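Local coordinates for translocator protein BipD (PDB 2IZP) that is required for invasion of epithelial cells and for survival within host cells, and probably regulates secretion of the type III effectors BipB and BipC, at residues A55-P60 with R71-T76; L95-E100 with Q132-I137. All blocks are in the same frame, centred on the assembly; numbering follows the deposited sequence.

How the interactions relate
Both contacts involve helix 75-103, taken near its two ends, and their centres lie about 37 Å apart on opposite sides of the chain's centre, with the nearest atoms about 20 Å apart. Interaction 1 is a surface contact: two mostly non-helical runs meet where the N-terminal helical hairpin turns, through one leucine, an arginine chain laid along a serine, and a weak backbone bond. Interaction 2 is partly buried and joins helix 75-103 to helix 123-160, with a leucine methyl inside and a long salt bridge at the margin. In interaction 1 helix 123-160 backs the loop residues just ahead of helix 75-103; in interaction 2 it packs directly on that helix.

Interaction 1 (A55-P60 with R71-T76); sequences ASLRLP and RRANLT
L57 puts its CD2 methyl against the incoming chain of R71-T76, 3.3 Å from R71 O and 3.6 Å from A73 CB. The same methyl presses on the main chain at A73 CA, 3.3 Å away, which is tight for two carbons. L57 sets out away from R71-T76; with CG anti to the carbonyl carbon (chi1 -67°), the branch still ends beside A73.

On another side of the junction R71 runs its chain along S56. Its CD carbon is 3.3 Å from S56 OG, and beyond a bend at chi3 (-41°) NH1 comes to 3.6 Å from S56 CB, while S56 O sits over one face of the guanidinium. None of these is a hydrogen bond. S56 OG has its polar partner in E53 O, one turn back in helix 41-56.

R58 meets R71 through backbone and methylenes. R71 N gives a weak, bent bond to R58 O, 3.2 Å long, and R58 CG packs 4.1 Å from R71 CB. The two arginine side chains cross at about a right angle, their guanidinium planes 60° apart.

Further out, helix 123-160 supports the apolar part, A155 touching both L57 and A73 and M158 also reaching L57. K258 of helix 244-293 adds to the surroundings of L57. S159 OG accepts the A73 N-H, and R72 turns away from A55-P60 to form a salt bridge with D163.

Between the two segments lies the short hairpin of strands 61-63 and 66-68, and this contact closes its base. With one weak bond across it, the junction relies chiefly on van der Waals contact: R71, an exposed residue, lying along S56, and L57 against A73.

Interaction 2 (L95-E100 with Q132-I137); sequences LLERLE and QGKSDI
L96 reaches from helix 75-103 to the backbone of helix 123-160. Its CB heads toward the other helix, the chain turns there with chi1 at -112°, off a staggered position, and CD1 does the touching: it lies 3.6 Å from K134 N and 3.7 Å from G133 C. The same methyl meets I137 CD1 at 3.7 Å, one turn further along. G133, having no side chain, lets the leucine tip come down onto the main chain. I130, a turn earlier on helix 123-160, also touches L96.

K134 and E100 meet at the margin. K134 leaves its helix to one side of the gap, runs extended to CE and bends at chi4 (34°), which brings NZ 3.5 Å from E100 OE1, a long salt bridge. The two chains cross at about a right angle. E97 OE2 stays 6.0 Å from K134 NZ, near enough to add perhaps to the negative field there.

I137 also packs on A89 and Q92 of helix 75-103 and on F279, so it sits between that helix and helix 244-293. The segment axes are 10.9 Å apart at 172°: helix 75-103 packs antiparallel on a predicted coiled-coil helix, consistent with the N-terminal domain's role as intramolecular chaperone of the coiled-coil region.

Interaction 1 (A55-P60 with R71-T76)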
ATOM      1  N   ALA A  55       3.084  13.118  -5.455  1.00 34.69           N
ATOM      2  CA  ALA A  55       3.183  14.502  -4.995  1.00 32.63           C
ATOM      3  C   ALA A  55       3.612  15.462  -6.103  1.00 30.99           C
ATOM      4  O   ALA A  55       3.445  16.674  -5.950  1.00 30.63           O
ATOM      5  CB  ALA A  55       4.153  14.600  -3.826  1.00 37.31           C
ATOM      6  N   SER A  56       4.160  14.963  -7.205  1.00 28.66           N
ATOM      7  CA  SER A  56       4.738  15.851  -8.220  1.00 40.03           C
ATOM      8  C   SER A  56       3.663  16.299  -9.200  1.00 47.36           C
ATOM      9  O   SER A  56       3.733  17.303  -9.907  1.00 34.60           O
ATOM     10  CB  SER A  56       5.908  15.148  -8.910  1.00 31.98           C
ATOM     11  OG  SER A  56       5.460  14.105  -9.749  1.00 46.62           O
ATOM     12  N   LEU A  57       2.612  15.478  -9.190  1.00 50.88           N
ATOM     13  CA  LEU A  57       1.367  15.811  -9.855  1.00 37.19           C
ATOM     14  C   LEU A  57       0.958  17.238  -9.549  1.00 28.85           C
ATOM     15  O   LEU A  57       0.988  17.652  -8.391  1.00 37.68           O
ATOM     16  CB  LEU A  57       0.257  14.847  -9.411  1.00 34.11           C
ATOM     17  CG  LEU A  57       0.534  13.421  -9.910  1.00 34.36           C
ATOM     18  CD1 LEU A  57      -0.707  12.561  -9.799  1.00 55.11           C
ATOM     19  CD2 LEU A  57       1.055  13.505 -11.336  1.00 27.01           C
ATOM     20  N   ARG A  58       0.578  17.958 -10.597  1.00 31.65           N
ATOM     21  CA  ARG A  58       0.045  19.305 -10.436  1.00 35.63           C
ATOM     22  C   ARG A  58      -1.009  19.543 -11.521  1.00 41.96           C
ATOM     23  O   ARG A  58      -0.857  19.027 -12.630  1.00 43.17           O
ATOM     24  CB  ARG A  58       1.118  20.382 -10.492  1.00 35.32           C
ATOM     25  CG  ARG A  58       1.980  20.369 -11.742  1.00 42.42           C
ATOM     26  CD  ARG A  58       3.195  21.274 -11.591  1.00 50.76           C
ATOM     27  NE  ARG A  58       3.112  22.483 -12.398  1.00 60.92           N
ATOM     28  CZ  ARG A  58       2.140  23.382 -12.335  1.00 66.59           C
ATOM     29  NH1 ARG A  58       1.124  23.232 -11.493  1.00 79.61           N
ATOM     30  NH2 ARG A  58       2.159  24.456 -13.115  1.00 60.03           N
ATOM     31  N   LEU A  59      -2.031  20.300 -11.141  1.00 40.30           N
ATOM     32  CA  LEU A  59      -3.094  20.693 -12.057  1.00 35.06           C
ATOM     33  C   LEU A  59      -2.556  21.808 -12.947  1.00 37.52           C
ATOM     34  O   LEU A  59      -1.607  22.507 -12.556  1.00 53.38           O
ATOM     35  CB  LEU A  59      -4.344  21.133 -11.303  1.00 28.63           C
ATOM     36  CG  LEU A  59      -5.083  20.135 -10.413  1.00 23.76           C
ATOM     37  CD1 LEU A  59      -6.194  20.844  -9.645  1.00 11.88           C
ATOM     38  CD2 LEU A  59      -5.669  18.967 -11.187  1.00 24.62           C
ATOM     39  N   PRO A  60      -3.091  22.034 -14.136  1.00 31.46           N
ATOM     40  CA  PRO A  60      -2.642  23.233 -14.868  1.00 33.87           C
ATOM     41  C   PRO A  60      -2.925  24.482 -14.039  1.00 36.42           C
ATOM     42  O   PRO A  60      -3.759  24.422 -13.128  1.00 34.58           O
ATOM     43  CB  PRO A  60      -3.470  23.195 -16.150  1.00 41.27           C
ATOM     44  CG  PRO A  60      -3.833  21.749 -16.312  1.00 43.15           C
ATOM     45  CD  PRO A  60      -4.071  21.254 -14.903  1.00 38.02           C
ATOM     46  N   ARG A  71       1.610  18.334 -14.470  1.00 51.31           N
ATOM     47  CA  ARG A  71       2.407  17.126 -14.652  1.00 53.19           C
ATOM     48  C   ARG A  71       1.462  15.930 -14.708  1.00 52.83           C
ATOM     49  O   ARG A  71       0.717  15.666 -13.768  1.00 53.11           O
ATOM     50  CB  ARG A  71       3.445  16.938 -13.548  1.00 59.96           C
ATOM     51  CG  ARG A  71       4.200  15.616 -13.579  1.00 59.38           C
ATOM     52  CD  ARG A  71       5.425  15.613 -12.677  1.00 61.95           C
ATOM     53  NE  ARG A  71       6.160  16.868 -12.739  1.00 70.33           N
ATOM     54  CZ  ARG A  71       7.324  17.198 -12.210  1.00 66.31           C
ATOM     55  NH1 ARG A  71       8.038  16.348 -11.487  1.00 54.80           N
ATOM     56  NH2 ARG A  71       7.805  18.424 -12.404  1.00 54.44           N
ATOM     57  N   ARG A  72       1.496  15.215 -15.828  1.00 49.90           N
ATOM     58  CA  ARG A  72       0.706  13.991 -15.914  1.00 41.86           C
ATOM     59  C   ARG A  72       1.497  12.884 -15.225  1.00 47.74           C
ATOM     60  O   ARG A  72       2.701  12.750 -15.441  1.00 49.19           O
ATOM     61  CB  ARG A  72       0.363  13.675 -17.364  1.00 51.34           C
ATOM     62  CG  ARG A  72      -0.772  14.534 -17.917  1.00 60.98           C
ATOM     63  CD  ARG A  72      -1.149  14.148 -19.331  1.00 65.86           C
ATOM     64  NE  ARG A  72      -2.409  14.693 -19.806  1.00 69.36           N
ATOM     65  CZ  ARG A  72      -2.680  15.941 -20.158  1.00 74.86           C
ATOM     66  NH1 ARG A  72      -1.759  16.898 -20.109  1.00 83.24           N
ATOM     67  NH2 ARG A  72      -3.899  16.263 -20.576  1.00 62.70           N
ATOM     68  N   ALA A  73       0.806  12.127 -14.387  1.00 56.42           N
ATOM     69  CA  ALA A  73       1.358  11.081 -13.552  1.00 58.01           C
ATOM     70  C   ALA A  73       2.216  10.082 -14.314  1.00 66.68           C
ATOM     71  O   ALA A  73       1.771   9.475 -15.287  1.00 72.54           O
ATOM     72  CB  ALA A  73       0.233  10.322 -12.846  1.00 39.17           C
ATOM     73  N   ASN A  74       3.450   9.907 -13.841  1.00 67.37           N
ATOM     74  CA  ASN A  74       4.266   8.816 -14.370  1.00 63.18           C
ATOM     75  C   ASN A  74       3.792   7.520 -13.718  1.00 55.68           C
ATOM     76  O   ASN A  74       4.266   7.128 -12.654  1.00 60.74           O
ATOM     77  CB  ASN A  74       5.757   9.054 -14.148  1.00 59.95           C
ATOM     78  CG  ASN A  74       6.321  10.008 -15.188  1.00 65.46           C
ATOM     79  OD1 ASN A  74       6.052   9.869 -16.382  1.00 77.25           O
ATOM     80  ND2 ASN A  74       7.102  10.986 -14.746  1.00 68.14           N
ATOM     81  N   LEU A  75       2.836   6.869 -14.370  1.00 46.53           N
ATOM     82  CA  LEU A  75       2.200   5.674 -13.838  1.00 41.58           C
ATOM     83  C   LEU A  75       3.182   4.529 -13.661  1.00 42.23           C
ATOM     84  O   LEU A  75       2.899   3.551 -12.968  1.00 52.63           O
ATOM     85  CB  LEU A  75       1.059   5.236 -14.759  1.00 50.96           C
ATOM     86  CG  LEU A  75      -0.148   6.179 -14.812  1.00 59.85           C
ATOM     87  CD1 LEU A  75      -1.055   5.820 -15.973  1.00 55.81           C
ATOM     88  CD2 LEU A  75      -0.906   6.145 -13.492  1.00 65.90           C
ATOM     89  N   THR A  76       4.342   4.635 -14.296  1.00 50.30           N
ATOM     90  CA  THR A  76       5.366   3.604 -14.167  1.00 51.37           C
ATOM     91  C   THR A  76       5.868   3.508 -12.727  1.00 51.57           C
ATOM     92  O   THR A  76       5.859   2.411 -12.170  1.00 52.23           O
ATOM     93  CB  THR A  76       6.546   3.892 -15.113  1.00 51.12           C
ATOM     94  OG1 THR A  76       7.707   3.207 -14.643  1.00 62.85           O
ATOM     95  CG2 THR A  76       6.848   5.387 -15.110  1.00 32.12           C
TER

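Interaction 2 (L95-E100 with Q132-I137)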
ATOM      1  N   LEU A  95      11.883 -17.265   3.314  1.00 45.76           N
ATOM      2  CA  LEU A  95      12.761 -17.344   4.480  1.00 41.07           C
ATOM      3  C   LEU A  95      12.055 -17.967   5.674  1.00 42.76           C
ATOM      4  O   LEU A  95      12.591 -18.797   6.411  1.00 49.13           O
ATOM      5  CB  LEU A  95      13.269 -15.944   4.823  1.00 45.40           C
ATOM      6  CG  LEU A  95      14.513 -15.830   5.706  1.00 49.49           C
ATOM      7  CD1 LEU A  95      15.681 -16.630   5.149  1.00 36.61           C
ATOM      8  CD2 LEU A  95      14.896 -14.365   5.862  1.00 42.36           C
ATOM      9  N   LEU A  96      10.800 -17.583   5.914  1.00 47.81           N
ATOM     10  CA  LEU A  96      10.036 -18.161   7.018  1.00 38.52           C
ATOM     11  C   LEU A  96       9.864 -19.664   6.839  1.00 38.62           C
ATOM     12  O   LEU A  96       9.928 -20.457   7.773  1.00 56.18           O
ATOM     13  CB  LEU A  96       8.655 -17.524   7.102  1.00 36.34           C
ATOM     14  CG  LEU A  96       8.317 -16.639   8.291  1.00 33.09           C
ATOM     15  CD1 LEU A  96       6.822 -16.358   8.312  1.00 23.80           C
ATOM     16  CD2 LEU A  96       8.779 -17.266   9.595  1.00 43.06           C
ATOM     17  N   GLU A  97       9.618 -20.038   5.586  1.00 35.21           N
ATOM     18  CA  GLU A  97       9.437 -21.439   5.244  1.00 41.32           C
ATOM     19  C   GLU A  97      10.710 -22.226   5.546  1.00 48.10           C
ATOM     20  O   GLU A  97      10.657 -23.289   6.161  1.00 40.02           O
ATOM     21  CB  GLU A  97       9.069 -21.559   3.772  1.00 43.74           C
ATOM     22  CG  GLU A  97       7.592 -21.417   3.421  1.00 41.63           C
ATOM     23  CD  GLU A  97       7.435 -21.456   1.906  1.00 40.32           C
ATOM     24  OE1 GLU A  97       7.587 -22.555   1.331  1.00 41.37           O
ATOM     25  OE2 GLU A  97       7.187 -20.409   1.277  1.00 49.65           O
ATOM     26  N   ARG A  98      11.846 -21.687   5.102  1.00 55.52           N
ATOM     27  CA  ARG A  98      13.145 -22.328   5.332  1.00 58.00           C
ATOM     28  C   ARG A  98      13.372 -22.468   6.837  1.00 54.62           C
ATOM     29  O   ARG A  98      13.676 -23.564   7.313  1.00 51.88           O
ATOM     30  CB  ARG A  98      14.275 -21.555   4.661  1.00 63.20           C
ATOM     31  CG  ARG A  98      14.827 -22.138   3.374  1.00 70.11           C
ATOM     32  CD  ARG A  98      14.893 -21.131   2.240  1.00 74.35           C
ATOM     33  NE  ARG A  98      15.829 -21.496   1.184  1.00 75.07           N
ATOM     34  CZ  ARG A  98      15.968 -20.945  -0.012  1.00 70.61           C
ATOM     35  NH1 ARG A  98      15.210 -19.926  -0.406  1.00 64.23           N
ATOM     36  NH2 ARG A  98      16.885 -21.403  -0.863  1.00 44.95           N
ATOM     37  N   LEU A  99      13.197 -21.369   7.565  1.00 51.65           N
ATOM     38  CA  LEU A  99      13.274 -21.370   9.022  1.00 51.73           C
ATOM     39  C   LEU A  99      12.370 -22.429   9.656  1.00 49.20           C
ATOM     40  O   LEU A  99      12.805 -23.115  10.584  1.00 48.86           O
ATOM     41  CB  LEU A  99      12.892 -20.000   9.587  1.00 53.16           C
ATOM     42  CG  LEU A  99      13.677 -18.799   9.056  1.00 57.25           C
ATOM     43  CD1 LEU A  99      13.357 -17.547   9.858  1.00 53.98           C
ATOM     44  CD2 LEU A  99      15.171 -19.081   9.080  1.00 59.61           C
ATOM     45  N   GLU A 100      11.145 -22.549   9.163  1.00 48.79           N
ATOM     46  CA  GLU A 100      10.121 -23.472   9.621  1.00 51.95           C
ATOM     47  C   GLU A 100      10.420 -24.928   9.292  1.00 49.54           C
ATOM     48  O   GLU A 100      10.077 -25.837  10.045  1.00 28.45           O
ATOM     49  CB  GLU A 100       8.763 -23.095   9.008  1.00 59.83           C
ATOM     50  CG  GLU A 100       7.632 -24.018   9.440  1.00 61.46           C
ATOM     51  CD  GLU A 100       6.336 -23.755   8.700  1.00 60.07           C
ATOM     52  OE1 GLU A 100       6.370 -23.702   7.452  1.00 62.77           O
ATOM     53  OE2 GLU A 100       5.290 -23.598   9.369  1.00 57.38           O
ATOM     54  N   GLN A 132       1.464 -16.746  12.253  1.00 38.19           N
ATOM     55  CA  GLN A 132       1.147 -15.335  12.438  1.00 43.85           C
ATOM     56  C   GLN A 132       2.052 -14.490  11.548  1.00 46.37           C
ATOM     57  O   GLN A 132       1.670 -13.425  11.072  1.00 59.19           O
ATOM     58  CB  GLN A 132       1.303 -14.926  13.901  1.00 48.94           C
ATOM     59  CG  GLN A 132       0.646 -13.599  14.254  1.00 53.65           C
ATOM     60  CD  GLN A 132      -0.866 -13.687  14.273  1.00 53.59           C
ATOM     61  OE1 GLN A 132      -1.493 -13.926  13.239  1.00 53.63           O
ATOM     62  NE2 GLN A 132      -1.466 -13.500  15.443  1.00 52.79           N
ATOM     63  N   GLY A 133       3.262 -14.999  11.331  1.00 48.50           N
ATOM     64  CA  GLY A 133       4.236 -14.366  10.460  1.00 41.55           C
ATOM     65  C   GLY A 133       3.765 -14.453   9.017  1.00 43.81           C
ATOM     66  O   GLY A 133       3.806 -13.464   8.284  1.00 44.49           O
ATOM     67  N   LYS A 134       3.311 -15.640   8.637  1.00 42.78           N
ATOM     68  CA  LYS A 134       2.788 -15.842   7.288  1.00 50.20           C
ATOM     69  C   LYS A 134       1.670 -14.837   7.003  1.00 49.81           C
ATOM     70  O   LYS A 134       1.831 -13.944   6.165  1.00 44.78           O
ATOM     71  CB  LYS A 134       2.289 -17.274   7.114  1.00 54.66           C
ATOM     72  CG  LYS A 134       3.367 -18.258   6.679  1.00 62.04           C
ATOM     73  CD  LYS A 134       2.759 -19.555   6.166  1.00 67.41           C
ATOM     74  CE  LYS A 134       3.805 -20.627   5.890  1.00 63.22           C
ATOM     75  NZ  LYS A 134       4.952 -20.561   6.838  1.00 50.87           N
ATOM     76  N   SER A 135       0.581 -15.022   7.728  1.00 44.60           N
ATOM     77  CA  SER A 135      -0.618 -14.204   7.707  1.00 41.33           C
ATOM     78  C   SER A 135      -0.278 -12.725   7.647  1.00 34.38           C
ATOM     79  O   SER A 135      -0.761 -11.966   6.802  1.00 38.78           O
ATOM     80  CB  SER A 135      -1.467 -14.507   8.947  1.00 48.01           C
ATOM     81  OG  SER A 135      -2.724 -13.853   8.915  1.00 41.81           O
ATOM     82  N   ASP A 136       0.579 -12.287   8.566  1.00 33.85           N
ATOM     83  CA  ASP A 136       0.977 -10.877   8.571  1.00 29.39           C
ATOM     84  C   ASP A 136       1.615 -10.479   7.249  1.00 23.65           C
ATOM     85  O   ASP A 136       1.291  -9.461   6.639  1.00 25.23           O
ATOM     86  CB  ASP A 136       1.928 -10.607   9.740  1.00 29.40           C
ATOM     87  CG  ASP A 136       1.194 -10.539  11.066  1.00 36.75           C
ATOM     88  OD1 ASP A 136      -0.051 -10.412  11.038  1.00 54.99           O
ATOM     89  OD2 ASP A 136       1.854 -10.612  12.125  1.00 37.17           O
ATOM     90  N   ILE A 137       2.548 -11.296   6.774  1.00 27.23           N
ATOM     91  CA  ILE A 137       3.173 -11.020   5.483  1.00 31.83           C
ATOM     92  C   ILE A 137       2.138 -10.858   4.375  1.00 28.59           C
ATOM     93  O   ILE A 137       2.107  -9.881   3.636  1.00 29.19           O
ATOM     94  CB  ILE A 137       4.151 -12.162   5.123  1.00 32.25           C
ATOM     95  CG1 ILE A 137       5.262 -12.378   6.155  1.00 26.73           C
ATOM     96  CG2 ILE A 137       4.721 -11.941   3.733  1.00 44.17           C
ATOM     97  CD1 ILE A 137       6.097 -13.615   5.923  1.00 27.23           C
TER